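Local coordinates for antigen TpF1 (Treponema pallidum, PDB 2FJC), which is a Dps-family mini-ferritin that binds iron, probably oxidising ferrous ions and storing the ferric product inside a shell of twelve subunits, at residues B[19-24]-B[118-123]; B[66-71]-B[127-132]; B[108-113]-B[141-146]. All coordinates share one frame; numbering follows the deposited sequence.

Contact 1: B[19-24]-B[118-123]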
# COMPACT_ATOMS: atom_id res chain seq x y z
N ARG B 19 -28.77 17.76 -18.24
CA ARG B 19 -29.58 16.61 -18.65
C ARG B 19 -29.06 16.06 -19.96
O ARG B 19 -28.99 14.85 -20.14
CB ARG B 19 -31.05 17.00 -18.81
CG ARG B 19 -31.85 16.93 -17.51
CD ARG B 19 -33.21 17.59 -17.62
NE ARG B 19 -34.02 17.06 -18.73
CZ ARG B 19 -34.62 15.88 -18.73
NH1 ARG B 19 -34.51 15.06 -17.68
NH2 ARG B 19 -35.36 15.51 -19.78
N GLN B 20 -28.69 16.94 -20.87
CA GLN B 20 -28.18 16.49 -22.14
C GLN B 20 -26.80 15.85 -21.97
O GLN B 20 -26.50 14.85 -22.62
CB GLN B 20 -28.09 17.63 -23.15
CG GLN B 20 -27.52 17.13 -24.46
CD GLN B 20 -27.56 18.15 -25.56
OE1 GLN B 20 -26.90 19.19 -25.47
NE2 GLN B 20 -28.33 17.86 -26.61
N HIS B 21 -25.97 16.42 -21.11
CA HIS B 21 -24.65 15.86 -20.88
C HIS B 21 -24.75 14.43 -20.38
O HIS B 21 -24.03 13.55 -20.84
CB HIS B 21 -23.87 16.69 -19.86
CG HIS B 21 -23.63 18.10 -20.29
ND1 HIS B 21 -23.52 18.46 -21.61
CD2 HIS B 21 -23.42 19.23 -19.57
CE1 HIS B 21 -23.24 19.75 -21.70
NE2 HIS B 21 -23.17 20.24 -20.47
N VAL B 22 -25.66 14.20 -19.44
CA VAL B 22 -25.85 12.87 -18.89
C VAL B 22 -26.22 11.91 -20.02
O VAL B 22 -25.66 10.81 -20.13
CB VAL B 22 -26.97 12.86 -17.83
CG1 VAL B 22 -27.30 11.44 -17.44
CG2 VAL B 22 -26.53 13.66 -16.62
N ALA B 23 -27.14 12.33 -20.87
CA ALA B 23 -27.58 11.52 -21.98
C ALA B 23 -26.42 11.23 -22.94
O ALA B 23 -26.22 10.09 -23.34
CB ALA B 23 -28.70 12.23 -22.72
N ASP B 24 -25.65 12.25 -23.30
CA ASP B 24 -24.54 12.07 -24.21
C ASP B 24 -23.47 11.18 -23.60
O ASP B 24 -22.92 10.31 -24.29
CB ASP B 24 -23.92 13.42 -24.61
CG ASP B 24 -24.82 14.22 -25.56
OD1 ASP B 24 -25.69 13.62 -26.23
OD2 ASP B 24 -24.64 15.45 -25.67
N SER B 118 -18.48 23.43 -22.86
CA SER B 118 -18.04 24.81 -22.79
C SER B 118 -19.23 25.77 -22.69
O SER B 118 -19.16 26.78 -22.00
CB SER B 118 -17.20 25.17 -24.02
OG SER B 118 -15.89 24.67 -23.89
N GLN B 119 -20.32 25.45 -23.38
CA GLN B 119 -21.49 26.31 -23.33
C GLN B 119 -22.02 26.33 -21.90
O GLN B 119 -22.42 27.37 -21.39
CB GLN B 119 -22.58 25.82 -24.28
CG GLN B 119 -22.09 25.63 -25.70
CD GLN B 119 -23.16 25.05 -26.61
OE1 GLN B 119 -23.91 24.15 -26.22
NE2 GLN B 119 -23.22 25.55 -27.84
N THR B 120 -22.02 25.16 -21.27
CA THR B 120 -22.50 25.04 -19.91
C THR B 120 -21.58 25.80 -18.95
O THR B 120 -22.05 26.47 -18.04
CB THR B 120 -22.58 23.58 -19.49
OG1 THR B 120 -23.40 22.87 -20.41
CG2 THR B 120 -23.17 23.46 -18.10
N GLN B 121 -20.27 25.69 -19.16
CA GLN B 121 -19.37 26.39 -18.27
C GLN B 121 -19.58 27.89 -18.38
O GLN B 121 -19.53 28.58 -17.37
CB GLN B 121 -17.91 25.95 -18.50
CG GLN B 121 -16.93 26.90 -19.15
CD GLN B 121 -16.67 28.18 -18.38
OE1 GLN B 121 -16.38 28.17 -17.18
NE2 GLN B 121 -16.74 29.30 -19.08
N VAL B 122 -19.86 28.38 -19.59
CA VAL B 122 -20.11 29.80 -19.78
C VAL B 122 -21.38 30.20 -19.04
O VAL B 122 -21.41 31.21 -18.34
CB VAL B 122 -20.25 30.16 -21.29
CG1 VAL B 122 -20.83 31.56 -21.47
CG2 VAL B 122 -18.88 30.10 -21.96
N LEU B 123 -22.43 29.39 -19.16
CA LEU B 123 -23.69 29.67 -18.48
C LEU B 123 -23.47 29.72 -16.97
O LEU B 123 -23.90 30.66 -16.30
CB LEU B 123 -24.73 28.59 -18.77
CG LEU B 123 -25.45 28.64 -20.11
CD1 LEU B 123 -26.44 27.47 -20.21
CD2 LEU B 123 -26.19 29.96 -20.25
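The imidazole of His-21 meets Thr-120 at its edge, with the hydroxyl OG1 lying near the ring plane beside the NE2 corner. A second ring, that of Phe-117 on helix 99-127, meets it at about 50° between planes, and Ile-65 of helix 44-71 also touches the histidine. Across the contact, His-21 NE2 and Thr-120 OG1 are hydrogen-bonded at 2.6 Å, a short bond with an angle of 148°. The ring atoms next to the nitrogen are farther off: His-21 CE1 is 3.4 Å and CD2 3.7 Å from Thr-120 OG1, which places the oxygen a little to the CE1 side. Behind the hydroxyl, Thr-120 CB also lies in the ring plane, 3.5 Å from His-21 NE2. The two side chains reach toward each other from opposite directions, the alpha carbons of His-21 and Thr-120 being 9.5 Å apart. On the threonine, OG1 sits opposite the carbonyl carbon (chi1 -56°), an orientation that aims it at the imidazole and leaves it near Arg-116 O one turn earlier, to which it has a weak hydrogen bond. Gln-17 OE1 makes a further weak one. The segments belong to helices 8-38 and 99-127, which run in opposite directions within the ferritin-like four-helix bundle. Both residues are buried, so the bond gives each polar group a partner away from solvent. Being directional, it probably restricts rotation of the imidazole as well as joining the helices.

Contact 2: B[66-71]-B[127-132]. With FE (Fe (III) ion), chain R.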
# COMPACT_ATOMS: atom_id res chain seq x y z
N ALA B 66 -24.71 14.01 -13.21
CA ALA B 66 -26.05 13.61 -12.84
C ALA B 66 -26.34 14.04 -11.40
O ALA B 66 -27.43 14.49 -11.08
CB ALA B 66 -26.20 12.11 -12.96
N GLU B 67 -25.34 13.89 -10.54
CA GLU B 67 -25.50 14.26 -9.15
C GLU B 67 -25.59 15.77 -8.96
O GLU B 67 -26.25 16.24 -8.04
CB GLU B 67 -24.35 13.72 -8.32
CG GLU B 67 -24.79 12.62 -7.38
CD GLU B 67 -23.93 11.39 -7.47
OE1 GLU B 67 -22.68 11.52 -7.41
OE2 GLU B 67 -24.49 10.28 -7.62
N ARG B 68 -24.92 16.52 -9.83
CA ARG B 68 -24.97 17.96 -9.73
C ARG B 68 -26.40 18.38 -10.07
O ARG B 68 -26.98 19.27 -9.46
CB ARG B 68 -23.99 18.61 -10.70
CG ARG B 68 -24.00 20.13 -10.67
CD ARG B 68 -23.93 20.64 -9.25
NE ARG B 68 -24.00 22.10 -9.18
CZ ARG B 68 -24.23 22.78 -8.06
NH1 ARG B 68 -24.43 22.12 -6.92
NH2 ARG B 68 -24.29 24.10 -8.08
N LEU B 69 -26.95 17.70 -11.07
CA LEU B 69 -28.31 17.95 -11.51
C LEU B 69 -29.26 17.71 -10.33
O LEU B 69 -30.19 18.48 -10.09
CB LEU B 69 -28.62 17.00 -12.66
CG LEU B 69 -29.83 17.24 -13.54
CD1 LEU B 69 -29.86 18.66 -14.05
CD2 LEU B 69 -29.74 16.26 -14.71
N LEU B 70 -29.02 16.64 -9.59
CA LEU B 70 -29.85 16.32 -8.44
C LEU B 70 -29.75 17.43 -7.39
O LEU B 70 -30.74 17.83 -6.80
CB LEU B 70 -29.41 14.99 -7.81
CG LEU B 70 -29.61 13.76 -8.70
CD1 LEU B 70 -29.02 12.52 -8.04
CD2 LEU B 70 -31.10 13.58 -8.94
N GLN B 71 -28.53 17.91 -7.17
CA GLN B 71 -28.30 18.97 -6.22
C GLN B 71 -29.04 20.24 -6.60
O GLN B 71 -29.50 20.97 -5.73
CB GLN B 71 -26.81 19.27 -6.11
CG GLN B 71 -26.02 18.13 -5.56
CD GLN B 71 -24.55 18.28 -5.79
OE1 GLN B 71 -23.82 17.30 -5.81
NE2 GLN B 71 -24.11 19.52 -5.98
N SER B 127 -23.71 33.04 -14.47
CA SER B 127 -24.79 33.04 -13.49
C SER B 127 -24.29 32.84 -12.07
O SER B 127 -25.08 32.78 -11.13
CB SER B 127 -25.80 31.94 -13.81
OG SER B 127 -25.22 30.66 -13.69
N GLY B 128 -22.98 32.73 -11.89
CA GLY B 128 -22.45 32.55 -10.56
C GLY B 128 -22.51 31.14 -9.99
O GLY B 128 -22.22 30.93 -8.81
N ASP B 129 -22.91 30.17 -10.81
CA ASP B 129 -22.97 28.78 -10.35
C ASP B 129 -21.53 28.24 -10.34
O ASP B 129 -21.13 27.46 -11.21
CB ASP B 129 -23.85 27.95 -11.28
CG ASP B 129 -24.10 26.54 -10.74
OD1 ASP B 129 -23.34 26.11 -9.83
OD2 ASP B 129 -25.05 25.86 -11.22
N ALA B 130 -20.77 28.67 -9.34
CA ALA B 130 -19.37 28.28 -9.19
C ALA B 130 -19.15 26.77 -9.17
O ALA B 130 -18.25 26.27 -9.85
CB ALA B 130 -18.79 28.93 -7.93
N VAL B 131 -19.96 26.05 -8.41
CA VAL B 131 -19.83 24.60 -8.33
C VAL B 131 -19.97 23.92 -9.69
O VAL B 131 -19.12 23.12 -10.08
CB VAL B 131 -20.86 24.00 -7.36
CG1 VAL B 131 -20.89 22.49 -7.49
CG2 VAL B 131 -20.51 24.38 -5.94
N THR B 132 -21.04 24.22 -10.41
CA THR B 132 -21.22 23.61 -11.72
C THR B 132 -20.06 24.00 -12.63
O THR B 132 -19.58 23.19 -13.42
CB THR B 132 -22.54 24.06 -12.35
OG1 THR B 132 -23.62 23.63 -11.53
CG2 THR B 132 -22.69 23.45 -13.75
FE FE R . -22.95 8.39 -7.44
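Arg-68 reaches from helix 44-71 to the start of helix 130-154 and meets Asp-129, Val-131 and Thr-132. Its NE donates to Thr-132 OG1 at 2.8 Å, in the guanidinium plane and almost straight (177°). Arg-68 NH2 forms a salt bridge with Asp-129 OD1, also 2.8 Å long, arriving on the syn side of a carboxylate turned 62° from the guanidinium. OD1 accepts a second bond, from Thr-132 N on the opposite face of its plane; this is the capping bond of Asp-129, the N-cap. Thr-132 OG1 in turn donates to Asp-129 OD2 (2.7 Å), so the hydroxyl accepts from the arginine and gives to the aspartate. Val-131 CG1 lies over the centre of the guanidinium, 3.4 Å from Arg-68 CZ. Just before the cap, Gly-128 closes helix 99-127 in a Schellman motif. One residue before Arg-68, Glu-67 OE2 binds the iron at 2.4 Å, together with Asp-63 of the same chain and His-36 of a neighbouring subunit, consistent with the intersubunit ferroxidase site of Dps proteins. Arginine and helix start would both tend to stabilise negative charge on Asp-129, while the ring of bonds would fix the rotation of the guanidinium.

Contact 3: B[108-113]-B[141-146]; sequences RDFEYL and RTLGKA
Leu-143 sets its CD2 methyl over one face of the Phe-110 ring in a CH-pi contact, 4.1 Å from the ring centroid and 26° off the normal. The methyl leans toward the base of the ring: its nearest atom is Phe-110 CD1, 3.8 Å from Leu-143 CD2, with CG about as close. Farther along the ring, Ala-146 CB packs at Phe-110 CE2 (3.8 Å), approaching obliquely from one turn later in helix 130-154. The other branch of the leucine serves the next turn of the partner helix, where Leu-143 CD1 lies 4.0 Å from Leu-113 CB. One leucine fork therefore spans Phe-110 and Leu-113, and the contact across the two segments is wholly apolar.

Torsions explain the fit. The ring of Phe-110 is turned so that its plane nearly contains the CA atom (chi2 -4°), which presents a flat face to Leu-143. Leu-143 leaves its backbone obliquely, and the end of the side chain comes nearer to the partner helix, with CD1 anti to CA. Around this first shell, Tyr-54 of helix 44-71 meets Phe-110 edge-to-face, while Ile-147 and Leu-150 of helix 130-154 also touch the phenylalanine. Leu-113 packs in turn on Leu-25 and Leu-28 of helix 8-38. Arg-141, on helix 130-154, forms a salt bridge with Asp-138 of a neighbouring subunit.

The two segments approach to 9.8 Å between axes, their directions 147° apart, as befits a near-antiparallel helix pair. They belong to consecutive helices, 99-127 and 130-154, joined by a tight turn, and helices 8-38 and 44-71 complete the bundle around them.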
# COMPACT_ATOMS: atom_id res chain seq x y z
N ARG B 108 -13.88 12.77 -32.33
CA ARG B 108 -14.97 13.59 -32.83
C ARG B 108 -16.03 13.78 -31.74
O ARG B 108 -16.53 14.90 -31.53
CB ARG B 108 -15.58 12.92 -34.07
CG ARG B 108 -16.29 13.85 -35.04
CD ARG B 108 -16.70 13.10 -36.32
NE ARG B 108 -15.54 12.45 -36.94
CZ ARG B 108 -15.60 11.31 -37.63
NH1 ARG B 108 -16.77 10.68 -37.79
NH2 ARG B 108 -14.49 10.78 -38.14
N ASP B 109 -16.38 12.69 -31.05
CA ASP B 109 -17.37 12.77 -29.99
C ASP B 109 -16.85 13.57 -28.79
O ASP B 109 -17.61 14.30 -28.14
CB ASP B 109 -17.79 11.36 -29.53
CG ASP B 109 -18.68 10.65 -30.54
OD1 ASP B 109 -19.33 11.34 -31.36
OD2 ASP B 109 -18.75 9.40 -30.51
N PHE B 110 -15.56 13.45 -28.52
CA PHE B 110 -14.96 14.19 -27.42
C PHE B 110 -15.03 15.68 -27.75
O PHE B 110 -15.33 16.50 -26.88
CB PHE B 110 -13.50 13.77 -27.21
CG PHE B 110 -13.34 12.50 -26.40
CD1 PHE B 110 -14.44 11.86 -25.84
CD2 PHE B 110 -12.06 11.99 -26.15
CE1 PHE B 110 -14.28 10.72 -25.05
CE2 PHE B 110 -11.89 10.85 -25.36
CZ PHE B 110 -13.00 10.21 -24.81
N GLU B 111 -14.75 16.03 -29.00
CA GLU B 111 -14.79 17.42 -29.41
C GLU B 111 -16.23 17.94 -29.34
O GLU B 111 -16.46 19.07 -28.92
CB GLU B 111 -14.22 17.57 -30.83
CG GLU B 111 -12.74 17.23 -30.90
CD GLU B 111 -12.20 17.16 -32.32
OE1 GLU B 111 -12.87 16.57 -33.18
OE2 GLU B 111 -11.09 17.68 -32.57
N TYR B 112 -17.18 17.12 -29.74
CA TYR B 112 -18.57 17.53 -29.67
C TYR B 112 -18.92 17.79 -28.21
O TYR B 112 -19.53 18.81 -27.90
CB TYR B 112 -19.49 16.46 -30.27
CG TYR B 112 -20.93 16.54 -29.80
CD1 TYR B 112 -21.33 15.92 -28.62
CD2 TYR B 112 -21.88 17.25 -30.54
CE1 TYR B 112 -22.65 16.00 -28.18
CE2 TYR B 112 -23.21 17.33 -30.10
CZ TYR B 112 -23.58 16.71 -28.92
OH TYR B 112 -24.88 16.80 -28.45
N LEU B 113 -18.54 16.88 -27.31
CA LEU B 113 -18.81 17.07 -25.89
C LEU B 113 -18.13 18.33 -25.37
O LEU B 113 -18.71 19.08 -24.59
CB LEU B 113 -18.32 15.88 -25.05
CG LEU B 113 -19.20 14.64 -25.00
CD1 LEU B 113 -18.54 13.57 -24.16
CD2 LEU B 113 -20.56 15.00 -24.43
N ARG B 141 -11.09 19.83 -18.80
CA ARG B 141 -9.65 19.66 -18.76
C ARG B 141 -9.24 18.26 -19.21
O ARG B 141 -8.33 18.12 -20.02
CB ARG B 141 -9.08 19.92 -17.37
CG ARG B 141 -7.56 19.91 -17.34
CD ARG B 141 -6.97 20.09 -15.94
NE ARG B 141 -7.61 21.18 -15.19
CZ ARG B 141 -7.08 21.76 -14.12
NH1 ARG B 141 -5.89 21.36 -13.66
NH2 ARG B 141 -7.74 22.73 -13.49
N THR B 142 -9.92 17.22 -18.71
CA THR B 142 -9.55 15.87 -19.12
C THR B 142 -9.90 15.64 -20.60
O THR B 142 -9.19 14.90 -21.29
CB THR B 142 -10.22 14.78 -18.23
OG1 THR B 142 -11.62 14.72 -18.52
CG2 THR B 142 -10.03 15.10 -16.76
N LEU B 143 -10.98 16.25 -21.08
CA LEU B 143 -11.35 16.10 -22.49
C LEU B 143 -10.28 16.74 -23.37
O LEU B 143 -9.89 16.18 -24.38
CB LEU B 143 -12.69 16.76 -22.79
CG LEU B 143 -13.95 15.95 -22.50
CD1 LEU B 143 -15.16 16.82 -22.76
CD2 LEU B 143 -14.00 14.71 -23.38
N GLY B 144 -9.81 17.91 -22.97
CA GLY B 144 -8.81 18.61 -23.74
C GLY B 144 -7.55 17.80 -23.89
O GLY B 144 -6.94 17.77 -24.96
N LYS B 145 -7.14 17.14 -22.81
CA LYS B 145 -5.93 16.35 -22.85
C LYS B 145 -6.14 15.14 -23.77
O LYS B 145 -5.26 14.82 -24.57
CB LYS B 145 -5.54 15.90 -21.45
CG LYS B 145 -4.17 15.24 -21.39
CD LYS B 145 -3.72 14.98 -19.95
CE LYS B 145 -2.28 14.46 -19.89
NZ LYS B 145 -1.30 15.46 -20.45
N ALA B 146 -7.30 14.48 -23.65
CA ALA B 146 -7.58 13.31 -24.47
C ALA B 146 -7.69 13.68 -25.96
O ALA B 146 -7.19 12.96 -26.82
CB ALA B 146 -8.87 12.63 -24.00

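In the fold
All three contacts are buried, but they sit differently along the bundle: the centres of contacts 1 and 3 lie about 9 and 8 Å from the chain centre, that of contact 2 about 16 Å, toward one end. Contacts 1 and 3 share helix 99-127, and contacts 2 and 3 share helix 130-154, so the three together tie all four long helices. Contact 1 is a single polar link, contact 3 purely hydrophobic, and contact 2 a salt bridge and hydrogen bonds at a helix start, on the same helix as an iron ligand. Contact 1 touches both others, through Arg-19 packing on Leu-69 and Asp-24 bonding Tyr-112; contacts 2 and 3 stay about 11 Å apart at their nearest atoms.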